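Side-chain contacts in heme peroxidase (Bacteroides thetaiotaomicron, PDB 2GVK), which probably reduces hydrogen peroxide at a heme to oxidise dyes and other substrates, as dye-decolorizing peroxidases do: residues Ile154-Gly159 with Glu206-Val211; Ile212-His215 with Val220-Ser223; Glu225-Pro228 with His232-Val235. One frame throughout, in Å; residues are numbered along the deposited sequence. Where two conformers were deposited one is given.

Contact 1. Residues Ile154-Gly159 with Glu206-Val211; sequences IGFVDG and EQQEKV
Phe156 reaches from its loop to helix 205-212 and meets two neighbouring residues there, Gln208 and Glu209, with the far end of its ring. The apolar part of the contact comes first. CE1 and CZ of Phe156 lie against CB of Gln208, CZ at 3.8 Å, while the CG methylene of Glu209 comes up in the ring plane, at the edge, 4.0 Å from Phe156 CE2. The first torsion of Phe156 (chi1 -82°), with CG anti to the carbonyl carbon, sends the ring toward the helix. The carboxylate plane of Glu209 is turned 72° from the ring.

A second, weakly polar component is the amide oxygen of Gln208. OE1 approaches the ring near its plane, 3.6 Å from Phe156 CE1, so it faces a C-H edge and avoids the pi cloud. The amide plane stands 60° from the ring.

True hydrogen bonds are made to a second shell. Gln208 is held at both ends of its amide, OE1 by Lys216 NZ and NE2 by the Trp200 carbonyl, which fixes how the group is rotated beside the ring. Glu209 OE2 accepts from Lys216 N. On the loop side Ile154 O, itself at the edge of the Phe156 ring, takes the indole N-H of Trp200.

Residues 155-159 read Gly-Phe-Val-Asp-Gly, the GXXDG signature of DyP-type peroxidases; Phe156 is its first variable position and docks this heme-binding motif of the family on the peripheral helix.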
loop_
_atom_site.group_PDB
_atom_site.type_symbol
_atom_site.label_atom_id
_atom_site.label_comp_id
_atom_site.label_asym_id
_atom_site.label_seq_id
_atom_site.Cartn_x
_atom_site.Cartn_y
_atom_site.Cartn_z
ATOM N N ILE A 154 -10.039 21.800 14.152
ATOM C CA ILE A 154 -11.350 22.493 14.063
ATOM C C ILE A 154 -12.215 21.988 12.869
ATOM O O ILE A 154 -13.291 22.513 12.615
ATOM C CB ILE A 154 -11.167 24.020 13.946
ATOM C CG1 ILE A 154 -10.188 24.336 12.796
ATOM C CG2 ILE A 154 -10.678 24.567 15.238
ATOM C CD1 ILE A 154 -10.361 25.653 12.211
ATOM N N GLY A 155 -11.704 21.009 12.125
ATOM C CA GLY A 155 -12.506 20.290 11.125
ATOM C C GLY A 155 -12.500 20.874 9.749
ATOM O O GLY A 155 -13.339 20.531 8.929
ATOM N N PHE A 156 -11.580 21.799 9.508
ATOM C CA PHE A 156 -11.395 22.406 8.214
ATOM C C PHE A 156 -10.041 21.998 7.692
ATOM O O PHE A 156 -9.081 21.977 8.418
ATOM C CB PHE A 156 -11.432 23.935 8.330
ATOM C CG PHE A 156 -12.804 24.504 8.362
ATOM C CD1 PHE A 156 -13.595 24.403 9.507
ATOM C CD2 PHE A 156 -13.315 25.173 7.267
ATOM C CE1 PHE A 156 -14.855 24.954 9.541
ATOM C CE2 PHE A 156 -14.569 25.736 7.311
ATOM C CZ PHE A 156 -15.354 25.594 8.435
ATOM N N VAL A 157 -9.968 21.707 6.412
ATOM C CA VAL A 157 -8.696 21.420 5.779
ATOM C C VAL A 157 -7.786 22.606 5.924
ATOM O O VAL A 157 -8.213 23.766 5.776
ATOM C CB VAL A 157 -8.886 21.088 4.280
ATOM C CG1 VAL A 157 -7.531 21.098 3.530
ATOM C CG2 VAL A 157 -9.615 19.743 4.125
ATOM N N ASP A 158 -6.542 22.354 6.260
ATOM C CA ASP A 158 -5.561 23.398 6.389
ATOM C C ASP A 158 -4.355 23.127 5.479
ATOM O O ASP A 158 -4.036 21.959 5.188
ATOM C CB ASP A 158 -5.093 23.489 7.827
ATOM C CG ASP A 158 -4.163 24.650 8.054
ATOM O OD1 ASP A 158 -4.607 25.805 7.882
ATOM O OD2 ASP A 158 -2.992 24.414 8.399
ATOM N N GLY A 159 -3.720 24.187 5.017
ATOM C CA GLY A 159 -2.493 24.064 4.237
ATOM C C GLY A 159 -2.655 24.275 2.738
ATOM O O GLY A 159 -1.675 24.290 2.027
ATOM N N GLU A 206 -22.081 27.433 8.618
ATOM C CA GLU A 206 -22.000 28.587 7.803
ATOM C C GLU A 206 -21.211 29.735 8.534
ATOM O O GLU A 206 -20.430 30.426 7.924
ATOM C CB GLU A 206 -23.401 29.013 7.368
ATOM C CG GLU A 206 -24.088 27.986 6.343
ATOM C CD GLU A 206 -24.462 26.583 6.975
ATOM O OE1 GLU A 206 -24.818 26.528 8.217
ATOM O OE2 GLU A 206 -24.446 25.555 6.190
ATOM N N GLN A 207 -21.372 29.841 9.858
ATOM C CA GLN A 207 -20.606 30.822 10.643
ATOM C C GLN A 207 -19.139 30.381 10.774
ATOM O O GLN A 207 -18.231 31.204 10.710
ATOM C CB GLN A 207 -21.226 31.031 12.037
ATOM C CG GLN A 207 -22.637 31.660 12.017
ATOM C CD GLN A 207 -23.234 31.827 13.428
ATOM O OE1 GLN A 207 -22.508 31.869 14.424
ATOM N NE2 GLN A 207 -24.562 31.925 13.504
ATOM N N GLN A 208 -18.915 29.067 10.918
ATOM C CA GLN A 208 -17.548 28.543 10.974
ATOM C C GLN A 208 -16.814 28.883 9.675
ATOM O O GLN A 208 -15.645 29.233 9.691
ATOM C CB GLN A 208 -17.528 27.025 11.179
ATOM C CG GLN A 208 -17.921 26.564 12.568
ATOM C CD GLN A 208 -17.813 25.058 12.719
ATOM O OE1 GLN A 208 -17.623 24.344 11.740
ATOM N NE2 GLN A 208 -17.960 24.565 13.953
ATOM N N GLU A 209 -17.515 28.767 8.547
ATOM C CA GLU A 209 -16.924 29.084 7.241
ATOM C C GLU A 209 -16.538 30.560 7.126
ATOM O O GLU A 209 -15.542 30.905 6.474
ATOM C CB GLU A 209 -17.891 28.696 6.123
ATOM C CG GLU A 209 -18.050 27.181 5.987
ATOM C CD GLU A 209 -19.054 26.775 4.936
ATOM O OE1 GLU A 209 -19.995 27.559 4.666
ATOM O OE2 GLU A 209 -18.945 25.635 4.428
ATOM N N LYS A 210 -17.308 31.425 7.790
ATOM C CA LYS A 210 -17.018 32.868 7.803
ATOM C C LYS A 210 -15.831 33.181 8.691
ATOM O O LYS A 210 -15.107 34.139 8.447
ATOM C CB LYS A 210 -18.231 33.648 8.252
ATOM C CG LYS A 210 -19.345 33.615 7.215
ATOM C CD LYS A 210 -20.435 34.540 7.500
ATOM C CE LYS A 210 -21.482 34.471 6.380
ATOM N NZ LYS A 210 -20.816 34.437 4.999
ATOM N N VAL A 211 -15.633 32.379 9.731
ATOM C CA VAL A 211 -14.451 32.510 10.573
ATOM C C VAL A 211 -13.153 32.077 9.824
ATOM O O VAL A 211 -12.108 32.705 9.951
ATOM C CB VAL A 211 -14.592 31.670 11.882
ATOM C CG1 VAL A 211 -13.289 31.689 12.674
ATOM C CG2 VAL A 211 -15.749 32.179 12.720
#

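Contact 2. Residues Ile212-His215 with Val220-Ser223; sequences IGRH and VELS
A small hairpin-like loop follows helix 205-212, and it is pinched shut where Arg214 faces Glu221 in a single antiparallel bridge. The pair is of the non-hydrogen-bonded kind, its CA atoms only 4.2 Å apart, with a bond on each flank: His215 N gives to Val220 O at 2.8 Å, and Leu222 N to Gly213 O at 3.0 Å. Both are close to straight. Gly213, with positive phi, is where the chain breaks from the helix to enter the bridge.

The imidazole of His215 folds back over residues 220-222. Its CG lies anti to the carbonyl carbon (chi1 -69°), which brings CD2 edge-on to Val220 O at 3.1 Å, so this carbonyl meets a ring C-H as well as the backbone N-H. Over one face of the ring, above its centre, lies CD1 of Leu222, a CH-pi contact at 3.8 Å from the centroid; since Leu222 was modelled in two conformers, this holds for one of them. A water accepts from Ser223 N and bonds weakly to His215 NE2.

Arg214 bends at chi3 and lays a face of its guanidinium over Glu221 N, with NH2 3.9 Å from that nitrogen. The two charged groups do not meet: NH1 of Arg214 stays 4.7 Å from Glu221 OE1. Arg214 NE instead pairs with Asp219 and Glu221 OE2 with Lys227.

Backbone bonds thus close the loop, while the ion pairs run to partners beyond the bridge; the nearby opposite charges of Arg214 and Glu221 probably add only a diffuse attraction.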
loop_
_atom_site.group_PDB
_atom_site.type_symbol
_atom_site.label_atom_id
_atom_site.label_comp_id
_atom_site.label_asym_id
_atom_site.label_seq_id
_atom_site.Cartn_x
_atom_site.Cartn_y
_atom_site.Cartn_z
ATOM N N ILE A 212 -13.259 31.026 9.012
ATOM C CA ILE A 212 -12.101 30.449 8.346
ATOM C C ILE A 212 -11.842 31.104 6.982
ATOM O O ILE A 212 -10.709 31.451 6.663
ATOM C CB ILE A 212 -12.277 28.928 8.155
ATOM C CG1 ILE A 212 -12.439 28.234 9.513
ATOM C CG2 ILE A 212 -11.105 28.335 7.364
ATOM C CD1 ILE A 212 -11.286 28.435 10.469
ATOM N N GLY A 213 -12.905 31.323 6.226
ATOM C CA GLY A 213 -12.796 31.893 4.881
ATOM C C GLY A 213 -12.800 30.855 3.753
ATOM O O GLY A 213 -12.531 31.190 2.602
ATOM N N ARG A 214 -13.082 29.588 4.096
ATOM C CA ARG A 214 -13.210 28.515 3.103
ATOM C C ARG A 214 -14.418 27.657 3.454
ATOM O O ARG A 214 -14.885 27.666 4.596
ATOM C CB ARG A 214 -11.934 27.625 3.070
ATOM C CG ARG A 214 -10.615 28.394 3.021
ATOM C CD ARG A 214 -9.427 27.471 2.861
ATOM N NE ARG A 214 -9.396 26.880 1.528
ATOM C CZ ARG A 214 -8.739 27.392 0.485
ATOM N NH1 ARG A 214 -8.017 28.504 0.617
ATOM N NH2 ARG A 214 -8.794 26.784 -0.695
ATOM N N HIS A 215 -14.927 26.917 2.473
ATOM C CA HIS A 215 -16.042 26.004 2.712
ATOM C C HIS A 215 -15.568 24.754 3.444
ATOM O O HIS A 215 -14.450 24.257 3.209
ATOM C CB HIS A 215 -16.717 25.647 1.404
ATOM C CG HIS A 215 -17.459 26.784 0.789
ATOM N ND1 HIS A 215 -18.717 27.162 1.207
ATOM C CD2 HIS A 215 -17.110 27.658 -0.188
ATOM C CE1 HIS A 215 -19.122 28.197 0.492
ATOM N NE2 HIS A 215 -18.163 28.522 -0.355
ATOM N N VAL A 220 -13.207 24.865 -0.826
ATOM C CA VAL A 220 -13.216 25.966 -1.788
ATOM C C VAL A 220 -13.237 27.303 -1.051
ATOM O O VAL A 220 -13.995 27.490 -0.114
ATOM C CB VAL A 220 -14.431 25.875 -2.749
ATOM C CG1 VAL A 220 -14.518 27.103 -3.641
ATOM C CG2 VAL A 220 -14.340 24.592 -3.606
ATOM N N GLU A 221 -12.365 28.210 -1.462
ATOM C CA GLU A 221 -12.265 29.512 -0.832
ATOM C C GLU A 221 -13.558 30.276 -1.010
ATOM O O GLU A 221 -14.182 30.198 -2.062
ATOM C CB GLU A 221 -11.105 30.293 -1.458
ATOM C CG GLU A 221 -10.699 31.501 -0.696
ATOM C CD GLU A 221 -9.662 32.350 -1.455
ATOM O OE1 GLU A 221 -9.137 31.876 -2.496
ATOM O OE2 GLU A 221 -9.396 33.480 -1.020
ATOM N N LEU A 222 -14.015 30.962 0.038
ATOM C CA LEU A 222 -15.188 31.825 -0.081
ATOM C C LEU A 222 -14.912 32.930 -1.097
ATOM O O LEU A 222 -13.787 33.379 -1.238
ATOM C CB LEU A 222 -15.556 32.449 1.277
ATOM C CG LEU A 222 -16.617 31.729 2.126
ATOM C CD1 LEU A 222 -16.237 30.282 2.378
ATOM C CD2 LEU A 222 -16.816 32.461 3.443
ATOM N N SER A 223 -15.951 33.360 -1.791
ATOM C CA SER A 223 -15.824 34.467 -2.720
ATOM C C SER A 223 -15.534 35.739 -1.941
ATOM O O SER A 223 -15.863 35.838 -0.764
ATOM C CB SER A 223 -17.102 34.644 -3.500
ATOM O OG SER A 223 -18.140 35.117 -2.655
HETATM O O HOH W 1 -18.604 31.725 -1.515
#

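Contact 3. Residues Glu225-Pro228 with His232-Val235; sequences EEKP and HNAV. With EDO (1,2-ethanediol), chain H.
NZ of Lys227 is gripped by two groups: the side chain of Asn233 across the contact and the carboxylate of Glu221, which forms a salt bridge with it. The bond to Asn233 OD1 is weak, at 3.3 Å. Asn233 ND2 comes even nearer to NZ, at 3.1 Å, but as modelled these are two donors and make no bond. The extended first part of the lysine chain, CG anti to the backbone N, carries CD to 3.3 Å from Asn233 OD1; the bend at chi3 (-63°) then runs CE and NZ along the amide.

Next to this polar end, the methyl of Ala234 packs on Lys227 CD at 3.9 Å and on the carbonyl oxygen of Pro228 at 3.8 Å.

His232 points its ring the other way. NE2 makes a weak 3.3 Å bond to O2 of a 1,2-ethanediol, while ND1 bonds to Asp290, a pairing consistent with the proximal His-Asp pair of heme-bound DyP peroxidases.

Helix 232-235 is short: the end of helix 205-212 bonds to its first residues through Val211 and Ile212, and Val235 O accepts a hydrogen bond from Asn279 ND2 of helix 270-281.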
loop_
_atom_site.group_PDB
_atom_site.type_symbol
_atom_site.label_atom_id
_atom_site.label_comp_id
_atom_site.label_asym_id
_atom_site.label_seq_id
_atom_site.Cartn_x
_atom_site.Cartn_y
_atom_site.Cartn_z
ATOM N N GLU A 225 -17.078 38.453 -2.066
ATOM C CA GLU A 225 -18.357 38.954 -1.584
ATOM C C GLU A 225 -18.802 38.248 -0.304
ATOM O O GLU A 225 -19.419 38.861 0.569
ATOM C CB GLU A 225 -19.433 38.799 -2.669
ATOM C CG GLU A 225 -20.834 39.226 -2.225
ATOM N N GLU A 226 -18.483 36.963 -0.187
ATOM C CA GLU A 226 -18.917 36.189 0.962
ATOM C C GLU A 226 -17.900 36.192 2.115
ATOM O O GLU A 226 -18.267 36.025 3.256
ATOM C CB GLU A 226 -19.223 34.753 0.540
ATOM C CG GLU A 226 -20.544 34.613 -0.238
ATOM C CD GLU A 226 -21.771 35.116 0.571
ATOM O OE1 GLU A 226 -21.972 34.642 1.725
ATOM O OE2 GLU A 226 -22.530 35.983 0.046
ATOM N N LYS A 227 -16.644 36.399 1.802
ATOM C CA LYS A 227 -15.590 36.304 2.807
ATOM C C LYS A 227 -15.448 37.588 3.618
ATOM O O LYS A 227 -15.115 38.625 3.070
ATOM C CB LYS A 227 -14.252 35.982 2.151
ATOM C CG LYS A 227 -13.186 35.572 3.150
ATOM C CD LYS A 227 -11.810 35.638 2.574
ATOM C CE LYS A 227 -11.633 34.689 1.444
ATOM N NZ LYS A 227 -10.212 34.607 1.059
ATOM N N PRO A 228 -15.640 37.500 4.943
ATOM C CA PRO A 228 -15.432 38.664 5.814
ATOM C C PRO A 228 -13.972 39.066 5.899
ATOM O O PRO A 228 -13.073 38.217 5.750
ATOM C CB PRO A 228 -15.924 38.182 7.176
ATOM C CG PRO A 228 -16.609 36.862 6.917
ATOM C CD PRO A 228 -16.054 36.312 5.700
ATOM N N HIS A 232 -9.888 34.075 8.910
ATOM C CA HIS A 232 -8.521 33.624 9.130
ATOM C C HIS A 232 -7.686 33.674 7.857
ATOM O O HIS A 232 -6.545 34.110 7.881
ATOM C CB HIS A 232 -8.529 32.204 9.686
ATOM C CG HIS A 232 -7.171 31.649 9.930
ATOM N ND1 HIS A 232 -6.325 32.150 10.896
ATOM C CD2 HIS A 232 -6.530 30.586 9.382
ATOM C CE1 HIS A 232 -5.210 31.444 10.907
ATOM N NE2 HIS A 232 -5.309 30.494 9.992
ATOM N N ASN A 233 -8.243 33.218 6.752
ATOM C CA ASN A 233 -7.473 33.187 5.513
ATOM C C ASN A 233 -7.401 34.558 4.834
ATOM O O ASN A 233 -6.566 34.775 3.987
ATOM C CB ASN A 233 -7.996 32.150 4.572
ATOM C CG ASN A 233 -9.090 32.627 3.757
ATOM O OD1 ASN A 233 -9.880 33.465 4.179
ATOM N ND2 ASN A 233 -9.166 32.125 2.533
ATOM N N ALA A 234 -8.270 35.485 5.225
ATOM C CA ALA A 234 -8.153 36.845 4.752
ATOM C C ALA A 234 -6.996 37.559 5.463
ATOM O O ALA A 234 -6.170 38.205 4.819
ATOM C CB ALA A 234 -9.446 37.600 4.960
ATOM N N VAL A 235 -6.949 37.462 6.791
ATOM C CA VAL A 235 -5.973 38.233 7.549
ATOM C C VAL A 235 -4.568 37.643 7.487
ATOM O O VAL A 235 -3.611 38.372 7.609
ATOM C CB VAL A 235 -6.386 38.430 9.066
ATOM C CG1 VAL A 235 -7.822 39.013 9.175
ATOM C CG2 VAL A 235 -6.263 37.155 9.830
HETATM C C1 EDO H . -1.239 31.236 11.636
HETATM O O1 EDO H . -0.615 31.504 12.926
HETATM C C2 EDO H . -2.046 29.915 11.672
HETATM O O2 EDO H . -2.180 29.361 10.312
#

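In the fold
The three contacts follow one another along the C-terminal half of the DyP chain, on the same side of the chain's centre, their own centres about 20 to 23 Å from it. Contacts 1 and 2 have centres about 8 Å apart, contacts 2 and 3 about 7 Å, and contacts 1 and 3 about 11 Å. Helix 205-212 runs through contact 1 and ends in contact 2; the connection that follows carries the rest of contact 2 and half of contact 3, then enters helix 232-235. Arg214 O packs on both Phe156 and Glu209, joining contacts 1 and 2. Together they tie the GXXDG loop to the helix bearing His232, two elements that in this family flank the heme.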